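Local coordinates for cytochrome C-type biogenesis protein ccmF (Thermus thermophilus, PDB 6ZMQ) that acts as a membrane-bound heme lyase in cytochrome c maturation, binding heme b among its transmembrane helices and probably taking part in heme transport across the membrane, at residues Ile266-Ala271 and Leu297-Thr302; Arg215-Trp219 and Lys288-Phe292; Leu110-Leu115 and Met156-Pro162; Leu54-Arg58 and Ala138-Leu142. All coordinates share one frame; numbering follows the deposited sequence.

In the fold
Contacts 1, 2 and 3 lie within the cytochrome c assembly family region, as does the second segment of contact 4. Contacts 1 and 2 share helix 288-307, their centres about 17 Å apart: contact 1 pairs it with helix 266-284, contact 2 packs the loop before helix 224-247 against its early part. That pair lies closest to the cofactor: the Ala271 side chain is about 10 Å from the heme and about 9 Å from the side chain of its axial ligand His276, and Asn291 about 8 Å from His276. Contacts 3 and 4 occupy the two ends of helix 135-157, centres about 26 Å apart, away from the heme, though Thr158 and Leu140 respectively touch bound phosphatidylethanolamine.

Contact 1. Residues Ile266-Ala271 and Leu297-Thr302. With LMT (dodecyl-beta-D-maltoside), chain D.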
# COMPACT_ATOMS: atom_id res chain seq x y z
N ILE A 266 3.69 7.22 4.08
CA ILE A 266 3.28 7.55 5.46
C ILE A 266 2.40 6.49 6.15
O ILE A 266 2.75 6.12 7.27
CB ILE A 266 2.62 8.96 5.55
CG1 ILE A 266 3.61 10.10 5.28
CG2 ILE A 266 1.96 9.23 6.91
CD1 ILE A 266 3.29 10.96 4.09
N PRO A 267 1.29 5.96 5.57
CA PRO A 267 0.52 4.94 6.32
C PRO A 267 1.26 3.62 6.51
O PRO A 267 1.24 3.07 7.63
CB PRO A 267 -0.74 4.73 5.47
CG PRO A 267 -0.76 5.84 4.52
CD PRO A 267 0.64 6.15 4.26
N TRP A 268 1.93 3.14 5.45
CA TRP A 268 2.72 1.91 5.48
C TRP A 268 3.80 1.94 6.55
O TRP A 268 4.10 0.90 7.16
CB TRP A 268 3.38 1.66 4.12
CG TRP A 268 4.25 0.43 4.14
CD1 TRP A 268 3.82 -0.85 3.96
CD2 TRP A 268 5.66 0.35 4.40
NE1 TRP A 268 4.87 -1.72 4.08
CE2 TRP A 268 6.01 -1.01 4.36
CE3 TRP A 268 6.65 1.29 4.70
CZ2 TRP A 268 7.31 -1.46 4.57
CZ3 TRP A 268 7.95 0.84 4.90
CH2 TRP A 268 8.27 -0.52 4.84
N LEU A 269 4.40 3.11 6.78
CA LEU A 269 5.37 3.27 7.86
C LEU A 269 4.71 3.06 9.23
O LEU A 269 5.19 2.25 10.04
CB LEU A 269 6.02 4.66 7.77
CG LEU A 269 7.10 4.85 6.70
CD1 LEU A 269 7.54 6.31 6.61
CD2 LEU A 269 8.28 3.94 6.94
N LEU A 270 3.58 3.72 9.46
CA LEU A 270 2.96 3.71 10.79
C LEU A 270 2.33 2.36 11.08
O LEU A 270 2.49 1.81 12.18
CB LEU A 270 1.93 4.84 10.88
CG LEU A 270 2.50 6.23 10.64
CD1 LEU A 270 1.43 7.23 10.18
CD2 LEU A 270 3.27 6.74 11.86
N ALA A 271 1.70 1.76 10.05
CA ALA A 271 1.19 0.40 10.15
C ALA A 271 2.31 -0.63 10.33
O ALA A 271 2.04 -1.73 10.81
CB ALA A 271 0.35 0.05 8.92
N LEU A 297 -3.10 6.91 14.30
CA LEU A 297 -2.34 7.65 13.30
C LEU A 297 -2.24 6.86 11.99
O LEU A 297 -2.42 7.43 10.91
CB LEU A 297 -0.95 7.96 13.84
CG LEU A 297 -0.91 9.10 14.87
CD1 LEU A 297 0.46 9.17 15.56
CD2 LEU A 297 -1.28 10.43 14.27
N ALA A 298 -1.96 5.55 12.08
CA ALA A 298 -1.91 4.67 10.92
C ALA A 298 -3.24 4.57 10.20
O ALA A 298 -3.28 4.57 8.97
CB ALA A 298 -1.44 3.28 11.35
N PHE A 299 -4.35 4.52 10.95
CA PHE A 299 -5.67 4.39 10.34
C PHE A 299 -6.07 5.66 9.59
O PHE A 299 -6.56 5.59 8.45
CB PHE A 299 -6.70 4.05 11.42
CG PHE A 299 -8.12 4.24 10.97
CD1 PHE A 299 -8.68 3.35 10.08
CD2 PHE A 299 -8.89 5.32 11.44
CE1 PHE A 299 -9.98 3.52 9.65
CE2 PHE A 299 -10.19 5.48 11.00
CZ PHE A 299 -10.73 4.58 10.10
N ALA A 300 -5.93 6.83 10.23
CA ALA A 300 -6.28 8.07 9.54
C ALA A 300 -5.29 8.40 8.42
O ALA A 300 -5.67 9.01 7.40
CB ALA A 300 -6.36 9.22 10.53
N ALA A 301 -4.03 7.96 8.57
CA ALA A 301 -3.06 8.04 7.49
C ALA A 301 -3.49 7.21 6.30
O ALA A 301 -3.40 7.66 5.15
CB ALA A 301 -1.70 7.59 8.00
N THR A 302 -3.97 5.98 6.56
CA THR A 302 -4.45 5.11 5.48
C THR A 302 -5.70 5.67 4.83
O THR A 302 -5.90 5.47 3.62
CB THR A 302 -4.71 3.69 6.00
OG1 THR A 302 -3.54 3.20 6.67
CG2 THR A 302 -4.99 2.76 4.83
C1B LMT D . 15.26 10.67 -10.77
C2B LMT D . 16.25 11.88 -10.62
C3B LMT D . 16.81 12.44 -11.97
C4B LMT D . 16.42 11.62 -13.23
C5B LMT D . 14.90 11.39 -13.13
C6B LMT D . 14.39 10.74 -14.41
O1B LMT D . 14.41 10.60 -9.65
O2B LMT D . 15.58 12.86 -9.93
O3B LMT D . 18.15 12.64 -11.89
O4' LMT D . 16.71 12.32 -14.38
O5B LMT D . 14.49 10.64 -11.97
O6B LMT D . 14.62 11.58 -15.47
C1' LMT D . 14.13 8.39 -6.00
C2' LMT D . 15.06 9.65 -6.01
C3' LMT D . 14.76 10.55 -7.25
C4' LMT D . 14.76 9.74 -8.57
C5' LMT D . 13.63 8.70 -8.33
C6' LMT D . 13.18 7.91 -9.53
O1' LMT D . 14.65 7.42 -5.18
O2' LMT D . 14.83 10.40 -4.89
O3' LMT D . 15.65 11.58 -7.33
O5' LMT D . 14.05 7.80 -7.31
O6' LMT D . 14.21 7.06 -9.82
C1 LMT D . 14.13 7.34 -3.86
C2 LMT D . 14.16 5.88 -3.50
C3 LMT D . 14.51 5.53 -2.08
C4 LMT D . 13.26 5.55 -1.23
C5 LMT D . 13.61 5.16 0.18
C6 LMT D . 12.55 4.36 0.87
C7 LMT D . 12.12 3.18 0.04
C8 LMT D . 11.90 2.01 0.93
C9 LMT D . 10.59 1.33 0.66
C10 LMT D . 10.45 0.20 1.64
C11 LMT D . 9.21 -0.57 1.35
C12 LMT D . 9.38 -2.02 1.66
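Ile266, Pro267, Leu270 and Ala271 face Leu297, Ala298, Ala301 and Thr302 in an antiparallel transmembrane helix hairpin, the two helices being joined by a short turn. The local axes come within 8.2 Å at 158°, a close approach consistent with the small side chains of Ala298 and Ala301. At the start of the first helix, Ile266 contributes only its CG2 branch, which grazes the methyl of Ala301. Pro267 meets its partner helix broadside: CG rests 3.3 Å from Ala301 O, and CB lies against the Thr302 hydroxyl. Trp268 points away from the partner helix, and its chi1 of 178°, with CG anti to the backbone N, directs the indole to C11 of the detergent dodecyl maltoside. That carbon lies over one ring face, 3.6 Å from Trp268 CH2, while Trp231 of helix 224-247 stacks on the indole and bound phosphatidylethanolamine touches Trp268 too. Replacing this indole by an alanine is likely to leave Trp231 without its stacking partner and the detergent tail without the ring it lies on. One turn after Pro267, Leu270 packs CB against Ala298 CB at 3.7 Å and sends CD1 to Ala301 CB at 3.8 Å. Ala271 closes the segment with its backbone N over the Ala298 methyl. Across from Pro267, Ala298 O accepts two bonds from opposite faces of its carbonyl plane, from Thr302 N and, at 2.7 Å, from Thr302 OG1.

Contact 2. Residues Arg215-Trp219 and Lys288-Phe292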
# COMPACT_ATOMS: atom_id res chain seq x y z
N ARG A 215 -10.57 -1.14 29.15
CA ARG A 215 -9.87 -2.42 29.04
C ARG A 215 -8.79 -2.25 27.97
O ARG A 215 -9.07 -2.40 26.78
CB ARG A 215 -10.85 -3.55 28.71
CG ARG A 215 -11.87 -3.79 29.81
CD ARG A 215 -12.66 -5.08 29.63
NE ARG A 215 -14.07 -4.87 29.97
CZ ARG A 215 -15.05 -4.75 29.09
NH1 ARG A 215 -14.77 -4.81 27.80
NH2 ARG A 215 -16.30 -4.56 29.48
N TYR A 216 -7.56 -1.97 28.40
CA TYR A 216 -6.55 -1.34 27.56
C TYR A 216 -5.55 -2.29 26.93
O TYR A 216 -4.76 -1.85 26.09
CB TYR A 216 -5.75 -0.31 28.36
CG TYR A 216 -6.57 0.74 29.06
CD1 TYR A 216 -7.15 1.78 28.35
CD2 TYR A 216 -6.74 0.70 30.44
CE1 TYR A 216 -7.91 2.73 28.99
CE2 TYR A 216 -7.49 1.65 31.09
CZ TYR A 216 -8.07 2.67 30.36
OH TYR A 216 -8.81 3.62 31.01
N GLN A 217 -5.53 -3.56 27.33
CA GLN A 217 -4.56 -4.49 26.79
C GLN A 217 -5.18 -5.55 25.90
O GLN A 217 -4.58 -5.91 24.87
CB GLN A 217 -3.76 -5.13 27.94
CG GLN A 217 -3.34 -6.59 27.79
CD GLN A 217 -2.21 -6.75 26.80
OE1 GLN A 217 -1.47 -5.81 26.55
NE2 GLN A 217 -2.08 -7.94 26.22
N THR A 218 -6.41 -5.98 26.20
CA THR A 218 -7.05 -7.11 25.54
C THR A 218 -7.40 -6.84 24.08
O THR A 218 -7.60 -7.79 23.33
CB THR A 218 -8.32 -7.51 26.30
OG1 THR A 218 -8.88 -8.68 25.69
CG2 THR A 218 -9.34 -6.38 26.29
N TRP A 219 -7.48 -5.57 23.68
CA TRP A 219 -7.99 -5.19 22.37
C TRP A 219 -7.11 -5.59 21.20
O TRP A 219 -7.65 -5.80 20.10
CB TRP A 219 -8.21 -3.67 22.33
CG TRP A 219 -6.92 -2.91 22.29
CD1 TRP A 219 -6.10 -2.65 23.35
CD2 TRP A 219 -6.29 -2.31 21.15
NE1 TRP A 219 -5.01 -1.94 22.94
CE2 TRP A 219 -5.10 -1.72 21.59
CE3 TRP A 219 -6.62 -2.23 19.79
CZ2 TRP A 219 -4.24 -1.04 20.73
CZ3 TRP A 219 -5.75 -1.56 18.93
CH2 TRP A 219 -4.58 -0.97 19.41
N LYS A 288 0.92 0.05 25.44
CA LYS A 288 -0.46 0.18 25.01
C LYS A 288 -0.79 1.62 24.65
O LYS A 288 -1.63 1.85 23.76
CB LYS A 288 -1.43 -0.36 26.07
CG LYS A 288 -1.22 0.17 27.48
CD LYS A 288 -1.65 -0.88 28.49
CE LYS A 288 -0.64 -2.02 28.52
NZ LYS A 288 -1.16 -3.32 29.03
N THR A 289 -0.06 2.57 25.26
CA THR A 289 -0.12 3.99 24.91
C THR A 289 0.31 4.22 23.46
O THR A 289 -0.41 4.85 22.67
CB THR A 289 0.81 4.77 25.85
OG1 THR A 289 0.45 4.51 27.21
CG2 THR A 289 0.73 6.27 25.58
N TRP A 290 1.47 3.67 23.09
CA TRP A 290 1.97 3.82 21.74
C TRP A 290 1.17 3.01 20.74
O TRP A 290 1.11 3.37 19.57
CB TRP A 290 3.44 3.42 21.67
CG TRP A 290 4.33 4.41 22.34
CD1 TRP A 290 5.13 4.17 23.42
CD2 TRP A 290 4.52 5.79 21.99
NE1 TRP A 290 5.80 5.32 23.77
CE2 TRP A 290 5.44 6.33 22.91
CE3 TRP A 290 4.01 6.63 20.99
CZ2 TRP A 290 5.85 7.66 22.86
CZ3 TRP A 290 4.41 7.94 20.95
CH2 TRP A 290 5.33 8.44 21.87
N ASN A 291 0.52 1.94 21.21
CA ASN A 291 -0.31 1.15 20.32
C ASN A 291 -1.58 1.88 19.95
O ASN A 291 -1.95 1.88 18.77
CB ASN A 291 -0.67 -0.18 20.96
CG ASN A 291 0.20 -1.26 20.48
OD1 ASN A 291 0.35 -1.42 19.29
ND2 ASN A 291 0.78 -2.02 21.41
N PHE A 292 -2.23 2.52 20.93
CA PHE A 292 -3.39 3.37 20.69
C PHE A 292 -3.03 4.53 19.76
O PHE A 292 -3.74 4.79 18.77
CB PHE A 292 -3.93 3.92 22.02
CG PHE A 292 -4.68 2.91 22.86
CD1 PHE A 292 -5.56 2.01 22.28
CD2 PHE A 292 -4.53 2.90 24.24
CE1 PHE A 292 -6.27 1.10 23.05
CE2 PHE A 292 -5.20 1.97 25.02
CZ PHE A 292 -6.08 1.07 24.42
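Tyr216 to Trp219, an irregular loop between helices 185-213 and 224-247, runs past the first turn of helix 288-307, Gln217 CA standing 6.5 Å from Lys288 CA. The main element is an offset stack of the Trp219 five-membered ring on Phe292, with centroids 4.5 Å apart and planes at 19°. Phe292 CE1 sits over the indole face, 3.3 Å from Trp219 NE1. The indole reaches this place with CG between its backbone N and carbonyl carbon (chi1 71°), and its far rim, at CZ2, meets Asn291 CB edge-on. Tyr216 brings its CD1 edge to Phe292 CE2 at 3.9 Å, the two side chains crossing near a right angle. Lys288 passes alongside Tyr216 O, CB 3.6 Å from it, and sets NZ beside Gln217 CB, while its ammonium makes a weak bond to Gly285 O. Asn291, about 8 Å by side chain from the axial heme ligand His276, spends its amide elsewhere, ND2 bonding Thr277 O. A serine in place of Trp219 would probably leave Phe292 without its stacking partner and open a gap beside Asn291 CB. Aromatic and aliphatic packing therefore joins loop to helix, while the polar ends of Lys288 and Asn291 find partners beyond the two segments.

Contact 3. Residues Leu110-Leu115 and Met156-Pro162; sequences LEGSIL and MATIASP
Met156, at the end of helix 135-157, reaches over to Ile114 and Leu115 on helix 110-129, and its chain can be traced atom by atom. CB lies 3.9 Å from Ile114 CD1. CG, anti to the backbone N (chi1 -154°), stays beside that same methyl, the two side chains sliding past each other in opposite directions. SD then meets Leu115, 3.9 Å from its CB, the side chains crossing at about a right angle. The bend at chi3 finally turns CE in against the helix backbone, where it rests 3.3 Å from Ile114 O. Beyond the methionine the chain leaves the helix, and Ala160, with positive phi (59°), helps fold it back along the same partner. Ala160 CB touches Leu110 CD2 at 3.9 Å, and its carbonyl oxygen lies near both Ile114 CD1 and Glu111 CG. Glu111 lays its aliphatic CB and CG along the Ala160-Pro162 backbone, with CB 3.5 Å from Pro162 N. The proline ring follows, its CD 3.8 Å from Glu111 CB. Apart from these polar backbone atoms the interface is aliphatic. Around it, helix 61-81 offers Leu75 to both Leu115 and Pro162, and helix 20-47 touches Met156 through Val28, so the end of helix 135-157 and the turn after it lie among helices 110-129, 61-81 and 20-47.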
# COMPACT_ATOMS: atom_id res chain seq x y z
N LEU A 110 -13.96 8.55 -9.30
CA LEU A 110 -14.09 8.81 -7.86
C LEU A 110 -15.30 8.11 -7.24
O LEU A 110 -15.17 7.41 -6.22
CB LEU A 110 -14.11 10.33 -7.62
CG LEU A 110 -14.11 11.02 -6.25
CD1 LEU A 110 -13.52 12.42 -6.43
CD2 LEU A 110 -15.47 11.14 -5.57
N GLU A 111 -16.50 8.35 -7.80
CA GLU A 111 -17.76 7.91 -7.19
C GLU A 111 -17.90 6.39 -7.13
O GLU A 111 -18.34 5.82 -6.11
CB GLU A 111 -18.93 8.54 -7.94
CG GLU A 111 -18.87 10.06 -8.11
CD GLU A 111 -18.26 10.52 -9.43
OE1 GLU A 111 -17.44 11.46 -9.40
OE2 GLU A 111 -18.59 9.93 -10.48
N GLY A 112 -17.54 5.70 -8.22
CA GLY A 112 -17.51 4.24 -8.18
C GLY A 112 -16.47 3.69 -7.23
O GLY A 112 -16.68 2.64 -6.60
N SER A 113 -15.34 4.39 -7.08
CA SER A 113 -14.31 3.90 -6.17
C SER A 113 -14.71 4.09 -4.71
O SER A 113 -14.36 3.26 -3.87
CB SER A 113 -12.97 4.57 -6.45
OG SER A 113 -13.05 5.98 -6.38
N ILE A 114 -15.47 5.15 -4.39
CA ILE A 114 -15.95 5.23 -3.02
C ILE A 114 -17.12 4.27 -2.80
O ILE A 114 -17.36 3.86 -1.66
CB ILE A 114 -16.28 6.67 -2.56
CG1 ILE A 114 -17.16 7.41 -3.55
CG2 ILE A 114 -15.01 7.46 -2.35
CD1 ILE A 114 -18.07 8.45 -2.91
N LEU A 115 -17.82 3.85 -3.87
CA LEU A 115 -18.77 2.75 -3.72
C LEU A 115 -18.06 1.43 -3.40
O LEU A 115 -18.49 0.69 -2.51
CB LEU A 115 -19.64 2.61 -4.98
CG LEU A 115 -20.70 1.49 -5.08
CD1 LEU A 115 -21.50 1.29 -3.78
CD2 LEU A 115 -21.64 1.72 -6.24
N MET A 156 -21.26 9.62 -0.53
CA MET A 156 -21.71 9.07 -1.80
C MET A 156 -23.11 9.54 -2.17
O MET A 156 -23.50 9.46 -3.33
CB MET A 156 -21.67 7.54 -1.71
CG MET A 156 -21.52 6.79 -3.01
SD MET A 156 -21.57 5.02 -2.65
CE MET A 156 -20.48 4.91 -1.22
N ALA A 157 -23.92 9.98 -1.19
CA ALA A 157 -25.30 10.32 -1.52
C ALA A 157 -25.56 11.81 -1.71
O ALA A 157 -26.18 12.18 -2.72
CB ALA A 157 -26.27 9.81 -0.45
N THR A 158 -25.10 12.69 -0.81
CA THR A 158 -25.44 14.10 -1.00
C THR A 158 -24.48 14.75 -1.99
O THR A 158 -24.89 15.58 -2.81
CB THR A 158 -25.50 14.87 0.34
OG1 THR A 158 -25.72 16.26 0.08
CG2 THR A 158 -24.23 14.72 1.21
N ILE A 159 -23.22 14.36 -1.94
CA ILE A 159 -22.18 14.77 -2.86
C ILE A 159 -21.73 13.48 -3.54
O ILE A 159 -22.12 12.41 -3.06
CB ILE A 159 -21.06 15.49 -2.07
CG1 ILE A 159 -20.46 16.68 -2.80
CG2 ILE A 159 -19.97 14.56 -1.59
CD1 ILE A 159 -19.41 17.35 -1.94
N ALA A 160 -21.10 13.58 -4.73
CA ALA A 160 -20.28 12.51 -5.33
C ALA A 160 -21.03 11.19 -5.57
O ALA A 160 -20.63 10.13 -5.10
CB ALA A 160 -19.03 12.25 -4.49
N SER A 161 -22.17 11.27 -6.26
CA SER A 161 -22.98 10.09 -6.51
C SER A 161 -22.59 9.41 -7.82
O SER A 161 -22.38 10.09 -8.83
CB SER A 161 -24.46 10.44 -6.50
OG SER A 161 -25.20 9.49 -7.24
N PRO A 162 -22.43 8.08 -7.82
CA PRO A 162 -22.24 7.37 -9.10
C PRO A 162 -23.45 7.41 -10.04
O PRO A 162 -23.26 7.41 -11.26
CB PRO A 162 -21.91 5.94 -8.65
CG PRO A 162 -22.42 5.84 -7.26
CD PRO A 162 -22.27 7.19 -6.66

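Contact 4. Residues Leu54-Arg58 and Ala138-Leu142; sequences LRGAR and ASLVL
At the junction of the short helix 51-57 with the early turns of helix 135-157, Leu54, Ala57 and Arg58 pack on Ala138, Ser139 and Leu142. Two points of nearest backbone approach mark the register: Leu54 opposite Ser139, and Ala57 opposite Leu142. Leu54 enters the interface through a single branch. With CG anti to the backbone N (chi1 -172°), its CD2 settles on the helix backbone 3.6 Å from Ser139 N, and the same methyl lies 3.9 Å from Ala138 CB. From the other side Leu142 answers with CD1, which reaches into the angle formed by Ala57 and Arg58: it is 3.7 Å from Ala57 CB and also touches the backbone N and CG of Arg58. Arg58 runs extended from CG to NE, crossing Leu142 at about a right angle, and its NH1 comes 4.0 Å from Ala138 CB. The second methyl of Leu54, CD1, lies over one face of the Arg58 guanidinium of the same segment, 3.7 Å above its plane. Ser139 OG turns to Trp136 O of its own helix, while Lys131 touches Arg58, Ala138 and Leu142 from a neighbouring loop. The junction thus rests on van der Waals contact, with the aliphatic part of Arg58 serving as apolar surface and its charged group held beside a methyl of Leu54.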
# COMPACT_ATOMS: atom_id res chain seq x y z
N LEU A 54 -27.85 -3.59 21.18
CA LEU A 54 -26.71 -4.34 20.67
C LEU A 54 -27.16 -5.55 19.86
O LEU A 54 -26.40 -6.01 19.00
CB LEU A 54 -25.79 -4.76 21.83
CG LEU A 54 -24.40 -5.42 21.66
CD1 LEU A 54 -24.44 -6.95 21.63
CD2 LEU A 54 -23.63 -4.87 20.46
N ARG A 55 -28.39 -6.05 20.08
CA ARG A 55 -28.95 -6.97 19.09
C ARG A 55 -29.32 -6.24 17.80
O ARG A 55 -29.15 -6.81 16.72
CB ARG A 55 -30.19 -7.72 19.61
CG ARG A 55 -30.00 -8.56 20.85
CD ARG A 55 -31.33 -8.94 21.51
NE ARG A 55 -32.34 -9.40 20.56
CZ ARG A 55 -33.57 -8.90 20.48
NH1 ARG A 55 -33.95 -7.94 21.31
NH2 ARG A 55 -34.44 -9.38 19.59
N GLY A 56 -29.81 -5.00 17.88
CA GLY A 56 -30.27 -4.31 16.68
C GLY A 56 -29.15 -3.87 15.75
O GLY A 56 -29.25 -4.02 14.53
N ALA A 57 -28.07 -3.33 16.33
CA ALA A 57 -26.92 -2.93 15.52
C ALA A 57 -26.21 -4.14 14.91
O ALA A 57 -25.74 -4.08 13.77
CB ALA A 57 -25.94 -2.10 16.35
N ARG A 58 -26.14 -5.25 15.65
CA ARG A 58 -25.72 -6.54 15.10
C ARG A 58 -26.74 -7.15 14.16
O ARG A 58 -26.44 -8.14 13.49
CB ARG A 58 -25.43 -7.55 16.21
CG ARG A 58 -24.16 -7.36 17.01
CD ARG A 58 -23.91 -8.62 17.82
NE ARG A 58 -22.75 -8.55 18.69
CZ ARG A 58 -22.43 -9.48 19.58
NH1 ARG A 58 -21.28 -9.41 20.23
NH2 ARG A 58 -23.23 -10.52 19.77
N ALA A 138 -18.49 -4.07 22.24
CA ALA A 138 -19.15 -4.53 21.02
C ALA A 138 -20.07 -3.46 20.45
O ALA A 138 -20.04 -3.17 19.24
CB ALA A 138 -19.92 -5.82 21.31
N SER A 139 -20.84 -2.81 21.33
CA SER A 139 -21.66 -1.67 20.94
C SER A 139 -20.80 -0.51 20.45
O SER A 139 -21.16 0.17 19.47
CB SER A 139 -22.52 -1.21 22.12
OG SER A 139 -21.78 -0.36 22.98
N LEU A 140 -19.64 -0.30 21.07
CA LEU A 140 -18.84 0.83 20.59
C LEU A 140 -18.06 0.55 19.31
O LEU A 140 -17.88 1.50 18.51
CB LEU A 140 -17.91 1.35 21.69
CG LEU A 140 -18.43 2.65 22.33
CD1 LEU A 140 -17.35 3.35 23.06
CD2 LEU A 140 -19.08 3.63 21.32
N VAL A 141 -17.60 -0.69 19.05
CA VAL A 141 -16.97 -0.98 17.75
C VAL A 141 -18.00 -0.87 16.64
O VAL A 141 -17.69 -0.34 15.56
CB VAL A 141 -16.23 -2.34 17.70
CG1 VAL A 141 -15.01 -2.36 18.56
CG2 VAL A 141 -17.11 -3.58 17.92
N LEU A 142 -19.26 -1.26 16.92
CA LEU A 142 -20.30 -1.08 15.91
C LEU A 142 -20.62 0.39 15.69
O LEU A 142 -20.83 0.79 14.55
CB LEU A 142 -21.56 -1.88 16.28
CG LEU A 142 -21.42 -3.41 16.25
CD1 LEU A 142 -22.77 -4.07 16.19
CD2 LEU A 142 -20.59 -3.86 15.04